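Local coordinates for putative alpha-ketoglutarate-dependent taurine dioxygenase (Burkholderia xenovorans, PDB 5HSX), which probably acts as an iron- and 2-oxoglutarate-dependent dioxygenase of the TauD/TfdA family, with a sodium ion held in its metal site in this crystal, at residues 123-128 / 134-139; 74-79 / 289-294; 56-61 / 213-218; 67-72 / 93-98. All coordinates share one frame; numbering follows the deposited sequence.

Contact 1. Residues 123-128 / 134-139. With NA (sodium ion), chain M.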
loop_
_atom_site.group_PDB
_atom_site.type_symbol
_atom_site.label_atom_id
_atom_site.label_comp_id
_atom_site.label_asym_id
_atom_site.label_seq_id
_atom_site.Cartn_x
_atom_site.Cartn_y
_atom_site.Cartn_z
ATOM N N HIS B 123 2.272 6.229 11.665
ATOM C CA HIS B 123 2.344 7.249 12.705
ATOM C C HIS B 123 2.234 8.641 12.107
ATOM O O HIS B 123 2.479 8.862 10.916
ATOM C CB HIS B 123 3.653 7.155 13.477
ATOM C CG HIS B 123 4.841 7.424 12.622
ATOM N ND1 HIS B 123 5.292 6.522 11.681
ATOM C CD2 HIS B 123 5.640 8.509 12.520
ATOM C CE1 HIS B 123 6.335 7.031 11.052
ATOM N NE2 HIS B 123 6.576 8.227 11.556
ATOM N N THR B 124 1.886 9.584 12.978
ATOM C CA THR B 124 1.960 11.009 12.707
ATOM C C THR B 124 3.120 11.568 13.527
ATOM O O THR B 124 3.269 11.232 14.705
ATOM C CB THR B 124 0.639 11.698 13.065
ATOM O OG1 THR B 124 -0.442 11.088 12.325
ATOM C CG2 THR B 124 0.698 13.174 12.718
ATOM N N ASP B 125 3.958 12.385 12.897
ATOM C CA ASP B 125 5.230 12.767 13.513
ATOM C C ASP B 125 5.055 13.504 14.836
ATOM O O ASP B 125 4.310 14.483 14.927
ATOM C CB ASP B 125 6.028 13.631 12.546
ATOM C CG ASP B 125 6.601 12.827 11.406
ATOM O OD1 ASP B 125 6.967 11.655 11.654
ATOM O OD2 ASP B 125 6.667 13.353 10.278
ATOM N N VAL B 126 5.796 13.050 15.854
ATOM C CA VAL B 126 5.937 13.724 17.144
ATOM C C VAL B 126 4.600 14.000 17.827
ATOM O O VAL B 126 4.447 15.032 18.498
ATOM C CB VAL B 126 6.733 15.047 17.000
ATOM C CG1 VAL B 126 7.397 15.450 18.326
ATOM C CG2 VAL B 126 7.778 14.945 15.914
ATOM N N THR B 127 3.620 13.098 17.692
ATOM C CA THR B 127 2.389 13.412 18.421
ATOM C C THR B 127 2.527 13.170 19.915
ATOM O O THR B 127 1.595 13.482 20.657
ATOM C CB THR B 127 1.167 12.639 17.899
ATOM O OG1 THR B 127 1.382 11.226 17.994
ATOM C CG2 THR B 127 0.833 13.035 16.460
ATOM N N ALA B 128 3.659 12.636 20.385
ATOM C CA ALA B 128 3.868 12.619 21.827
ATOM C C ALA B 128 4.087 14.016 22.400
ATOM O O ALA B 128 4.089 14.168 23.624
ATOM C CB ALA B 128 5.052 11.716 22.182
ATOM N N TRP B 134 3.355 20.763 12.081
ATOM C CA TRP B 134 2.208 20.661 11.189
ATOM C C TRP B 134 2.564 20.064 9.833
ATOM O O TRP B 134 1.672 19.549 9.152
ATOM C CB TRP B 134 1.533 22.028 11.026
ATOM C CG TRP B 134 2.171 22.999 10.075
ATOM C CD1 TRP B 134 3.058 24.004 10.382
ATOM C CD2 TRP B 134 1.914 23.107 8.670
ATOM N NE1 TRP B 134 3.376 24.718 9.244
ATOM C CE2 TRP B 134 2.691 24.183 8.182
ATOM C CE3 TRP B 134 1.096 22.399 7.776
ATOM C CZ2 TRP B 134 2.681 24.560 6.838
ATOM C CZ3 TRP B 134 1.092 22.775 6.441
ATOM C CH2 TRP B 134 1.883 23.845 5.985
ATOM N N ALA B 135 3.836 20.098 9.433
ATOM C CA ALA B 135 4.215 19.586 8.123
ATOM C C ALA B 135 5.672 19.174 8.146
ATOM O O ALA B 135 6.459 19.640 8.977
ATOM C CB ALA B 135 4.003 20.630 7.018
ATOM N N SER B 136 6.032 18.318 7.196
ATOM C CA SER B 136 7.429 17.977 6.978
ATOM C C SER B 136 7.716 18.000 5.484
ATOM O O SER B 136 6.830 17.751 4.662
ATOM C CB SER B 136 7.774 16.598 7.565
ATOM O OG SER B 136 7.071 16.357 8.777
ATOM N N ILE B 137 8.970 18.289 5.147
ATOM C CA ILE B 137 9.440 18.317 3.769
ATOM C C ILE B 137 10.665 17.421 3.692
ATOM O O ILE B 137 11.718 17.750 4.253
ATOM C CB ILE B 137 9.769 19.742 3.302
ATOM C CG1 ILE B 137 8.508 20.606 3.369
ATOM C CG2 ILE B 137 10.367 19.715 1.889
ATOM C CD1 ILE B 137 8.768 22.065 3.328
ATOM N N LEU B 138 10.535 16.295 2.994
ATOM C CA LEU B 138 11.559 15.259 2.935
ATOM C C LEU B 138 12.086 15.170 1.508
ATOM O O LEU B 138 11.300 14.973 0.576
ATOM C CB LEU B 138 10.958 13.922 3.371
ATOM C CG LEU B 138 11.813 12.660 3.336
ATOM C CD1 LEU B 138 12.984 12.779 4.293
ATOM C CD2 LEU B 138 10.916 11.463 3.686
ATOM N N ARG B 139 13.405 15.306 1.330
ATOM C CA ARG B 139 14.004 15.240 0.000
ATOM C C ARG B 139 14.962 14.056 -0.111
ATOM O O ARG B 139 15.691 13.735 0.834
ATOM C CB ARG B 139 14.719 16.561 -0.360
ATOM C CG ARG B 139 16.162 16.725 0.141
ATOM C CD ARG B 139 16.706 18.106 -0.235
ATOM N NE ARG B 139 18.161 18.112 -0.345
ATOM C CZ ARG B 139 18.995 18.435 0.639
ATOM N NH1 ARG B 139 18.523 18.797 1.826
ATOM N NH2 ARG B 139 20.309 18.398 0.435
HETATM NA NA NA M . 7.593 9.728 10.666
HETATM O O HOH W 1 8.895 8.229 9.298
HETATM O O HOH W 2 8.823 11.399 9.808
#
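Asp125, in a type II beta turn running from Thr124 to Thr127, faces Ser136 on strand 135-140, with 8.6 Å between the two CA atoms. The segments meet only through these two side chains, and both CB atoms point toward the opposite segment. Ser136 OG gives a weak hydrogen bond to Asp125 OD2 at 3.4 Å. The stronger polar partner of this hydroxyl is Asn268. With CG beside the backbone N (chi1 -73°), the Asp125 carboxylate lies between the ion and the strand: OD1 binds the sodium ion at 2.2 Å, while OD2 is turned to Ser136. His123 NE2 binds the same ion at 2.0 Å. The His123 imidazole is also held through ND1, hydrogen-bonded to Gly121 O. Two waters, His273 and the C-terminal residue Asn323 complete the site. His123, Asp125 and His273 form the His-X-Asp...His facial triad of this family, which normally carries iron(II); sodium probably stands in for it here. Ser136 is thus a second-shell residue. Its weak bond reaches the oxygen that does not bind the metal, and so probably helps to set the turn of the carboxylate.

Contact 2. Residues 74-79 / 289-294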
loop_
_atom_site.group_PDB
_atom_site.type_symbol
_atom_site.label_atom_id
_atom_site.label_comp_id
_atom_site.label_asym_id
_atom_site.label_seq_id
_atom_site.Cartn_x
_atom_site.Cartn_y
_atom_site.Cartn_z
ATOM N N ALA B 74 15.337 27.140 2.543
ATOM C CA ALA B 74 14.698 28.326 1.976
ATOM C C ALA B 74 13.316 28.003 1.423
ATOM O O ALA B 74 12.371 28.783 1.596
ATOM C CB ALA B 74 15.583 28.937 0.889
ATOM N N PHE B 75 13.175 26.854 0.756
ATOM C CA PHE B 75 11.856 26.448 0.286
ATOM C C PHE B 75 10.898 26.262 1.450
ATOM O O PHE B 75 9.749 26.717 1.400
ATOM C CB PHE B 75 11.948 25.154 -0.522
ATOM C CG PHE B 75 10.606 24.532 -0.833
ATOM C CD1 PHE B 75 9.811 25.039 -1.851
ATOM C CD2 PHE B 75 10.144 23.438 -0.115
ATOM C CE1 PHE B 75 8.576 24.467 -2.146
ATOM C CE2 PHE B 75 8.904 22.863 -0.403
ATOM C CZ PHE B 75 8.124 23.385 -1.422
ATOM N N SER B 76 11.362 25.594 2.509
ATOM C CA SER B 76 10.500 25.289 3.643
ATOM C C SER B 76 10.021 26.554 4.342
ATOM O O SER B 76 8.864 26.627 4.776
ATOM C CB SER B 76 11.251 24.398 4.626
ATOM O OG SER B 76 11.791 23.278 3.961
ATOM N N ALA B 77 10.893 27.556 4.470
ATOM C CA ALA B 77 10.547 28.753 5.237
ATOM C C ALA B 77 9.443 29.566 4.580
ATOM O O ALA B 77 8.869 30.451 5.227
ATOM C CB ALA B 77 11.782 29.636 5.439
ATOM N N GLN B 78 9.139 29.293 3.313
ATOM C CA GLN B 78 8.033 29.972 2.649
ATOM C C GLN B 78 6.678 29.488 3.146
ATOM O O GLN B 78 5.660 30.116 2.835
ATOM C CB GLN B 78 8.143 29.780 1.134
ATOM C CG GLN B 78 9.417 30.380 0.550
ATOM C CD GLN B 78 9.643 30.015 -0.910
ATOM O OE1 GLN B 78 9.986 30.872 -1.727
ATOM N NE2 GLN B 78 9.472 28.739 -1.240
ATOM N N PHE B 79 6.641 28.400 3.916
ATOM C CA PHE B 79 5.390 27.837 4.389
ATOM C C PHE B 79 5.242 27.848 5.905
ATOM O O PHE B 79 4.145 27.563 6.396
ATOM C CB PHE B 79 5.225 26.403 3.853
ATOM C CG PHE B 79 5.252 26.329 2.350
ATOM C CD1 PHE B 79 4.086 26.475 1.613
ATOM C CD2 PHE B 79 6.452 26.161 1.670
ATOM C CE1 PHE B 79 4.112 26.429 0.224
ATOM C CE2 PHE B 79 6.486 26.112 0.283
ATOM C CZ PHE B 79 5.315 26.248 -0.441
ATOM N N TYR B 289 16.956 13.916 3.462
ATOM C CA TYR B 289 17.032 14.991 4.443
ATOM C C TYR B 289 15.644 15.564 4.640
ATOM O O TYR B 289 14.869 15.664 3.683
ATOM C CB TYR B 289 18.005 16.095 4.010
ATOM C CG TYR B 289 19.420 15.600 3.901
ATOM C CD1 TYR B 289 20.233 15.500 5.028
ATOM C CD2 TYR B 289 19.940 15.209 2.675
ATOM C CE1 TYR B 289 21.544 15.022 4.926
ATOM C CE2 TYR B 289 21.237 14.741 2.564
ATOM C CZ TYR B 289 22.030 14.651 3.690
ATOM O OH TYR B 289 23.314 14.183 3.565
ATOM N N ARG B 290 15.330 15.924 5.885
ATOM C CA ARG B 290 13.997 16.368 6.252
ATOM C C ARG B 290 14.079 17.695 6.989
ATOM O O ARG B 290 14.989 17.922 7.793
ATOM C CB ARG B 290 13.265 15.333 7.135
ATOM C CG ARG B 290 11.922 15.841 7.656
ATOM C CD ARG B 290 11.068 14.808 8.384
ATOM N NE ARG B 290 11.814 13.905 9.252
ATOM C CZ ARG B 290 12.254 14.199 10.472
ATOM N NH1 ARG B 290 12.055 15.398 10.995
ATOM N NH2 ARG B 290 12.908 13.287 11.175
ATOM N N THR B 291 13.140 18.574 6.687
ATOM C CA THR B 291 12.850 19.730 7.521
ATOM C C THR B 291 11.420 19.581 8.015
ATOM O O THR B 291 10.608 18.882 7.398
ATOM C CB THR B 291 13.000 21.038 6.744
ATOM O OG1 THR B 291 12.122 21.010 5.611
ATOM C CG2 THR B 291 14.442 21.225 6.264
ATOM N N THR B 292 11.101 20.205 9.150
ATOM C CA THR B 292 9.714 20.183 9.592
ATOM C C THR B 292 9.328 21.567 10.093
ATOM O O THR B 292 10.178 22.373 10.490
ATOM C CB THR B 292 9.419 19.099 10.666
ATOM O OG1 THR B 292 9.769 19.558 11.966
ATOM C CG2 THR B 292 10.184 17.801 10.393
ATOM N N LEU B 293 8.036 21.842 10.025
ATOM C CA LEU B 293 7.488 23.157 10.317
ATOM C C LEU B 293 6.746 23.120 11.645
ATOM O O LEU B 293 5.951 22.206 11.890
ATOM C CB LEU B 293 6.560 23.608 9.189
ATOM C CG LEU B 293 7.189 23.635 7.789
ATOM C CD1 LEU B 293 6.178 24.125 6.756
ATOM C CD2 LEU B 293 8.440 24.505 7.766
ATOM N N VAL B 294 6.998 24.133 12.483
ATOM C CA VAL B 294 6.417 24.209 13.823
ATOM C C VAL B 294 4.900 24.310 13.738
ATOM O O VAL B 294 4.358 25.134 12.993
ATOM C CB VAL B 294 7.015 25.414 14.574
ATOM C CG1 VAL B 294 6.367 25.598 15.952
ATOM C CG2 VAL B 294 8.540 25.269 14.694
#
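Ser76 on helix 69-77 meets Thr291 on strand 287-293 hydroxyl to hydroxyl. Thr291 OG1 donates to Ser76 OG at 2.8 Å. The serine hydroxyl is also hydrogen-bonded to His72 O, one turn back in the helix, so it has a partner in each element. Thr291 OG1 stands between its backbone N and carbonyl carbon (chi1 58°), which aims it at the helix. Leu293, two residues along, packs beside this pair with its two methyl groups. CD2 lies 3.7 Å from Ser76 O, and CD1 lies 3.8 Å from Phe79 CB. The helix lies against a face of the larger sheet of the double-stranded beta-helix, the cupin-type core of these dioxygenases. Phe79 sends its ring away from the strand: its CE2 rests over a face of the Phe75 ring, 3.5 Å above the plane, and Phe265 pairs edge-to-face with the Phe79 ring. Ser76, Phe79, Thr291 and Leu293, which make the contact, are all buried. The outer side of the helix is looser. Ala74 and Ala77 are exposed there, and the CB of Ala77 points away from the strand. Gln78 NE2 bends back to Phe75 O in a weak bond of 3.3 Å, while its OE1 takes the backbone N of Leu42.

Contact 3. Residues 56-61 / 213-218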
loop_
_atom_site.group_PDB
_atom_site.type_symbol
_atom_site.label_atom_id
_atom_site.label_comp_id
_atom_site.label_asym_id
_atom_site.label_seq_id
_atom_site.Cartn_x
_atom_site.Cartn_y
_atom_site.Cartn_z
ATOM N N LYS B 56 -5.403 20.306 0.134
ATOM C CA LYS B 56 -6.434 19.531 -0.547
ATOM C C LYS B 56 -6.052 18.061 -0.697
ATOM O O LYS B 56 -6.900 17.173 -0.528
ATOM C CB LYS B 56 -6.704 20.137 -1.921
ATOM C CG LYS B 56 -7.734 19.381 -2.746
ATOM C CD LYS B 56 -7.917 20.081 -4.086
ATOM C CE LYS B 56 -8.950 19.405 -4.957
ATOM N NZ LYS B 56 -9.065 20.152 -6.236
ATOM N N TRP B 57 -4.795 17.783 -1.023
ATOM C CA TRP B 57 -4.364 16.422 -1.327
ATOM C C TRP B 57 -3.556 15.776 -0.207
ATOM O O TRP B 57 -3.170 14.605 -0.339
ATOM C CB TRP B 57 -3.578 16.417 -2.650
ATOM C CG TRP B 57 -4.516 16.659 -3.813
ATOM C CD1 TRP B 57 -4.653 17.806 -4.551
ATOM C CD2 TRP B 57 -5.497 15.740 -4.314
ATOM N NE1 TRP B 57 -5.642 17.639 -5.499
ATOM C CE2 TRP B 57 -6.178 16.385 -5.369
ATOM C CE3 TRP B 57 -5.850 14.424 -3.986
ATOM C CZ2 TRP B 57 -7.203 15.763 -6.093
ATOM C CZ3 TRP B 57 -6.864 13.803 -4.705
ATOM C CH2 TRP B 57 -7.529 14.476 -5.749
ATOM N N ARG B 58 -3.296 16.509 0.886
ATOM C CA ARG B 58 -2.694 16.005 2.125
ATOM C C ARG B 58 -1.187 15.791 2.030
ATOM O O ARG B 58 -0.467 16.036 3.005
ATOM C CB ARG B 58 -3.330 14.694 2.589
ATOM C CG ARG B 58 -4.848 14.635 2.554
ATOM C CD ARG B 58 -5.494 15.825 3.231
ATOM N NE ARG B 58 -6.941 15.749 3.047
ATOM C CZ ARG B 58 -7.819 16.556 3.631
ATOM N NH1 ARG B 58 -7.410 17.504 4.460
ATOM N NH2 ARG B 58 -9.112 16.402 3.386
ATOM N N VAL B 59 -0.706 15.281 0.900
ATOM C CA VAL B 59 0.725 15.165 0.632
ATOM C C VAL B 59 0.952 15.475 -0.842
ATOM O O VAL B 59 0.222 14.977 -1.704
ATOM C CB VAL B 59 1.295 13.774 0.995
ATOM C CG1 VAL B 59 0.531 12.616 0.272
ATOM C CG2 VAL B 59 2.788 13.715 0.668
ATOM N N VAL B 60 1.940 16.314 -1.133
ATOM C CA VAL B 60 2.268 16.647 -2.509
ATOM C C VAL B 60 3.721 16.274 -2.768
ATOM O O VAL B 60 4.562 16.279 -1.859
ATOM C CB VAL B 60 1.995 18.132 -2.837
ATOM C CG1 VAL B 60 0.492 18.422 -2.713
ATOM C CG2 VAL B 60 2.796 19.068 -1.922
ATOM N N PHE B 61 4.010 15.932 -4.022
ATOM C CA PHE B 61 5.318 15.413 -4.400
ATOM C C PHE B 61 5.912 16.230 -5.540
ATOM O O PHE B 61 5.196 16.667 -6.446
ATOM C CB PHE B 61 5.231 13.938 -4.828
ATOM C CG PHE B 61 4.612 13.038 -3.798
ATOM C CD1 PHE B 61 5.348 12.601 -2.705
ATOM C CD2 PHE B 61 3.297 12.617 -3.930
ATOM C CE1 PHE B 61 4.782 11.757 -1.758
ATOM C CE2 PHE B 61 2.721 11.772 -2.991
ATOM C CZ PHE B 61 3.466 11.337 -1.900
ATOM N N THR B 213 -8.649 24.231 7.445
ATOM C CA THR B 213 -9.789 23.800 6.648
ATOM C C THR B 213 -11.040 23.531 7.466
ATOM O O THR B 213 -12.131 23.450 6.887
ATOM C CB THR B 213 -9.457 22.520 5.868
ATOM O OG1 THR B 213 -9.356 21.432 6.792
ATOM C CG2 THR B 213 -8.138 22.669 5.107
ATOM N N GLY B 214 -10.914 23.378 8.784
ATOM C CA GLY B 214 -12.044 23.030 9.614
ATOM C C GLY B 214 -12.446 21.574 9.547
ATOM O O GLY B 214 -13.408 21.184 10.221
ATOM N N GLU B 215 -11.746 20.759 8.758
ATOM C CA GLU B 215 -12.059 19.341 8.673
ATOM C C GLU B 215 -11.648 18.623 9.954
ATOM O O GLU B 215 -10.796 19.086 10.713
ATOM C CB GLU B 215 -11.353 18.706 7.477
ATOM C CG GLU B 215 -11.754 19.287 6.127
ATOM C CD GLU B 215 -10.754 18.961 5.034
ATOM O OE1 GLU B 215 -9.566 19.327 5.174
ATOM O OE2 GLU B 215 -11.147 18.317 4.037
ATOM N N ARG B 216 -12.268 17.472 10.187
ATOM C CA ARG B 216 -11.940 16.628 11.329
ATOM C C ARG B 216 -11.073 15.463 10.879
ATOM O O ARG B 216 -11.432 14.740 9.943
ATOM C CB ARG B 216 -13.213 16.115 11.996
ATOM C CG ARG B 216 -13.977 17.254 12.649
ATOM C CD ARG B 216 -15.289 16.796 13.206
ATOM N NE ARG B 216 -16.014 17.930 13.775
ATOM C CZ ARG B 216 -17.134 17.812 14.478
ATOM N NH1 ARG B 216 -17.648 16.607 14.697
ATOM N NH2 ARG B 216 -17.734 18.901 14.959
ATOM N N ALA B 217 -9.940 15.283 11.553
ATOM C CA ALA B 217 -9.019 14.184 11.277
ATOM C C ALA B 217 -9.088 13.152 12.389
ATOM O O ALA B 217 -9.115 13.506 13.568
ATOM C CB ALA B 217 -7.578 14.693 11.148
ATOM N N LEU B 218 -9.074 11.871 12.010
ATOM C CA LEU B 218 -9.021 10.781 12.981
ATOM C C LEU B 218 -7.572 10.677 13.455
ATOM O O LEU B 218 -6.724 10.062 12.800
ATOM C CB LEU B 218 -9.539 9.485 12.351
ATOM C CG LEU B 218 -9.717 8.237 13.215
ATOM C CD1 LEU B 218 -10.575 8.551 14.433
ATOM C CD2 LEU B 218 -10.346 7.106 12.381
#
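Arg58 and Glu215 approach from opposite directions and join in a two-bond salt bridge. The guanidinium grips end-on. NH1 donates to Glu215 OE1 at 2.9 Å, and NH2 donates to Glu215 OE2, also at 2.9 Å. Both acceptors lie near the guanidinium plane. Seen from the glutamate the fit is less flat: the two planes are 28° apart, and each oxygen is met from above the carboxylate plane. Glu215 OE1 takes a second bond, from Thr213 OG1 at 2.7 Å. Arg58 NH1 and this hydroxyl reach it from opposite faces. With three bonds on its two oxygens, the carboxylate is held against rotation, and the nearby positive charge probably favours its ionised form. Thr213 OG1 in turn accepts from Glu215 N at 3.2 Å, which makes an ST turn. The turn places the threonine hydroxyl beside the carboxylate of the same short loop. That loop connects strands 200-209 and 216-218, a beta hairpin of the five-stranded sheet. On the other side, Arg58 sits where helix 44-57 gives way to strand 59-62, an element of the larger sheet of the double-stranded beta-helix. Its phi is positive (77°), as the chain leaves the helix. The arginine bends at chi2 (-50°) and then runs straight on to Glu215. Val156 of helix 155-161 touches both partners, while Ile29 and Ala270 pack on Arg58. The backbone of Arg58 is hydrogen-bonded to that of Asp267. The next residue after Glu215, Arg216, forms a salt bridge with a different acid, Asp171.

Contact 4. Residues 67-72 / 93-98. With EDO (1,2-ethanediol), chain S.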
loop_
_atom_site.group_PDB
_atom_site.type_symbol
_atom_site.label_atom_id
_atom_site.label_comp_id
_atom_site.label_asym_id
_atom_site.label_seq_id
_atom_site.Cartn_x
_atom_site.Cartn_y
_atom_site.Cartn_z
ATOM N N LEU B 67 18.492 19.734 -4.605
ATOM C CA LEU B 67 18.621 20.888 -3.726
ATOM C C LEU B 67 19.834 20.775 -2.809
ATOM O O LEU B 67 20.244 19.679 -2.417
ATOM C CB LEU B 67 17.366 21.050 -2.863
ATOM C CG LEU B 67 16.017 21.006 -3.582
ATOM C CD1 LEU B 67 14.882 21.175 -2.578
ATOM C CD2 LEU B 67 15.957 22.085 -4.665
ATOM N N THR B 68 20.396 21.931 -2.466
ATOM C CA THR B 68 21.300 22.048 -1.336
ATOM C C THR B 68 20.502 22.134 -0.035
ATOM O O THR B 68 19.290 22.370 -0.034
ATOM C CB THR B 68 22.182 23.290 -1.469
ATOM O OG1 THR B 68 21.354 24.462 -1.439
ATOM C CG2 THR B 68 22.996 23.260 -2.768
ATOM N N HIS B 69 21.195 21.948 1.092
ATOM C CA HIS B 69 20.547 22.144 2.388
ATOM C C HIS B 69 19.975 23.551 2.500
ATOM O O HIS B 69 18.868 23.744 3.021
ATOM C CB HIS B 69 21.535 21.895 3.533
ATOM C CG HIS B 69 21.936 20.462 3.701
ATOM N ND1 HIS B 69 21.096 19.409 3.405
ATOM C CD2 HIS B 69 23.087 19.908 4.156
ATOM C CE1 HIS B 69 21.716 18.270 3.658
ATOM N NE2 HIS B 69 22.925 18.543 4.113
ATOM N N GLU B 70 20.714 24.549 2.005
ATOM C CA GLU B 70 20.227 25.924 2.056
ATOM C C GLU B 70 18.965 26.101 1.224
ATOM O O GLU B 70 18.023 26.778 1.652
ATOM C CB GLU B 70 21.310 26.896 1.582
ATOM C CG GLU B 70 22.454 27.094 2.563
ATOM C CD GLU B 70 23.541 26.037 2.431
ATOM O OE1 GLU B 70 23.312 25.002 1.761
ATOM O OE2 GLU B 70 24.635 26.252 2.995
ATOM N N GLN B 71 18.927 25.507 0.028
ATOM C CA GLN B 71 17.738 25.635 -0.808
ATOM C C GLN B 71 16.553 24.905 -0.192
ATOM O O GLN B 71 15.417 25.383 -0.265
ATOM C CB GLN B 71 18.028 25.117 -2.216
ATOM C CG GLN B 71 18.926 26.051 -3.023
ATOM C CD GLN B 71 19.601 25.352 -4.198
ATOM O OE1 GLN B 71 19.644 24.121 -4.266
ATOM N NE2 GLN B 71 20.135 26.142 -5.125
ATOM N N HIS B 72 16.805 23.750 0.427
ATOM C CA HIS B 72 15.753 23.006 1.114
ATOM C C HIS B 72 15.163 23.835 2.254
ATOM O O HIS B 72 13.937 23.927 2.408
ATOM C CB HIS B 72 16.347 21.680 1.612
ATOM C CG HIS B 72 15.365 20.737 2.240
ATOM N ND1 HIS B 72 15.722 19.458 2.619
ATOM C CD2 HIS B 72 14.056 20.873 2.561
ATOM C CE1 HIS B 72 14.675 18.848 3.144
ATOM N NE2 HIS B 72 13.652 19.685 3.122
ATOM N N GLU B 93 25.767 18.984 10.422
ATOM C CA GLU B 93 26.641 20.072 10.851
ATOM C C GLU B 93 26.330 21.358 10.094
ATOM O O GLU B 93 26.235 21.360 8.863
ATOM C CB GLU B 93 28.111 19.688 10.645
ATOM C CG GLU B 93 28.650 18.689 11.659
ATOM C CD GLU B 93 29.037 19.335 12.980
ATOM O OE1 GLU B 93 29.686 20.404 12.959
ATOM O OE2 GLU B 93 28.695 18.774 14.043
ATOM N N GLY B 94 26.175 22.454 10.839
ATOM C CA GLY B 94 25.900 23.755 10.262
ATOM C C GLY B 94 24.453 24.022 9.891
ATOM O O GLY B 94 24.149 25.131 9.434
ATOM N N HIS B 95 23.552 23.059 10.077
ATOM C CA HIS B 95 22.157 23.189 9.643
ATOM C C HIS B 95 21.242 22.581 10.694
ATOM O O HIS B 95 20.793 21.435 10.568
ATOM C CB HIS B 95 21.943 22.530 8.277
ATOM C CG HIS B 95 22.839 23.073 7.207
ATOM N ND1 HIS B 95 22.638 24.306 6.626
ATOM C CD2 HIS B 95 23.951 22.560 6.629
ATOM C CE1 HIS B 95 23.585 24.529 5.731
ATOM N NE2 HIS B 95 24.394 23.485 5.712
ATOM N N PRO B 96 20.925 23.338 11.746
ATOM C CA PRO B 96 20.059 22.793 12.804
ATOM C C PRO B 96 18.658 22.471 12.325
ATOM O O PRO B 96 17.941 21.736 13.016
ATOM C CB PRO B 96 20.047 23.909 13.859
ATOM C CG PRO B 96 20.328 25.156 13.078
ATOM C CD PRO B 96 21.284 24.748 11.991
ATOM N N GLU B 97 18.249 22.980 11.163
ATOM C CA GLU B 97 16.907 22.738 10.647
ATOM C C GLU B 97 16.789 21.436 9.880
ATOM O O GLU B 97 15.669 21.014 9.583
ATOM C CB GLU B 97 16.467 23.867 9.709
ATOM C CG GLU B 97 16.734 25.266 10.220
ATOM C CD GLU B 97 18.116 25.771 9.849
ATOM O OE1 GLU B 97 18.335 26.991 9.979
ATOM O OE2 GLU B 97 18.980 24.956 9.435
ATOM N N VAL B 98 17.904 20.804 9.525
ATOM C CA VAL B 98 17.899 19.687 8.588
ATOM C C VAL B 98 18.239 18.407 9.336
ATOM O O VAL B 98 19.248 18.345 10.049
ATOM C CB VAL B 98 18.879 19.933 7.431
ATOM C CG1 VAL B 98 18.833 18.774 6.447
ATOM C CG2 VAL B 98 18.539 21.246 6.744
HETATM C C1 EDO S . 24.305 21.162 0.429
HETATM O O1 EDO S . 24.720 22.150 1.382
HETATM C C2 EDO S . 24.269 19.790 1.087
HETATM O O2 EDO S . 23.430 18.905 0.338
#
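His69 and His95 carry the contact, and their side chains cross at about a right angle. The aromatic interaction is an offset edge-to-face pair, with the edge of His69 toward the face of His95 and centroids 5.2 Å apart. A CH-pi contact supports it. His69 CB sits 3.8 Å from the centroid of the His95 ring, almost straight over it. Van der Waals packing comes from Val98: with CG1 anti to the backbone N (chi1 -179°), this methyl is brought to 3.8 Å from His69 ND1. A polar edge contact adds to these: Glu70 OE2 lies near the His95 ring plane, 3.4 Å from CE1. The other carboxylate oxygen, OE1, accepts a hydrogen bond from 1,2-ethanediol, probably picked up from the crystallisation liquor. The diol C2 also lies over one face of the His69 ring, toward its rim. Within the helical segment, Thr68 and Gln71 form a capping box: Gln71 N donates to Thr68 OG1 at 3.0 Å, and Thr68 N to Gln71 OE1 at 2.9 Å. The contact joins the start of helix 69-77 to the loop leading into strand 99-101. His69 ND1 is also hydrogen-bonded to Arg139 of strand 135-140, and its ring meets Tyr289 of strand 287-293 edge-to-face.

From the N terminus, contact 3 opens first, where helix 44-57 passes into strand 59-62. Contacts 4 and 2 then open one after the other on helix 69-77. Contact 4 closes soon, at 93-98, and is nested within contact 3. Contact 1 follows in series, a short loop nested inside both contact 3 and contact 2. Contact 3 closes at 213-218, and contact 2 closes last, at 289-294, so contact 2 crosses both contact 3 and contact 4. Contacts 1 and 2 meet on neighbouring strands, where Ile137 N lies 2.8 Å from Thr291 O. Helix 69-77, the larger sheet, the metal-site loop and the five-stranded sheet are thereby tied together.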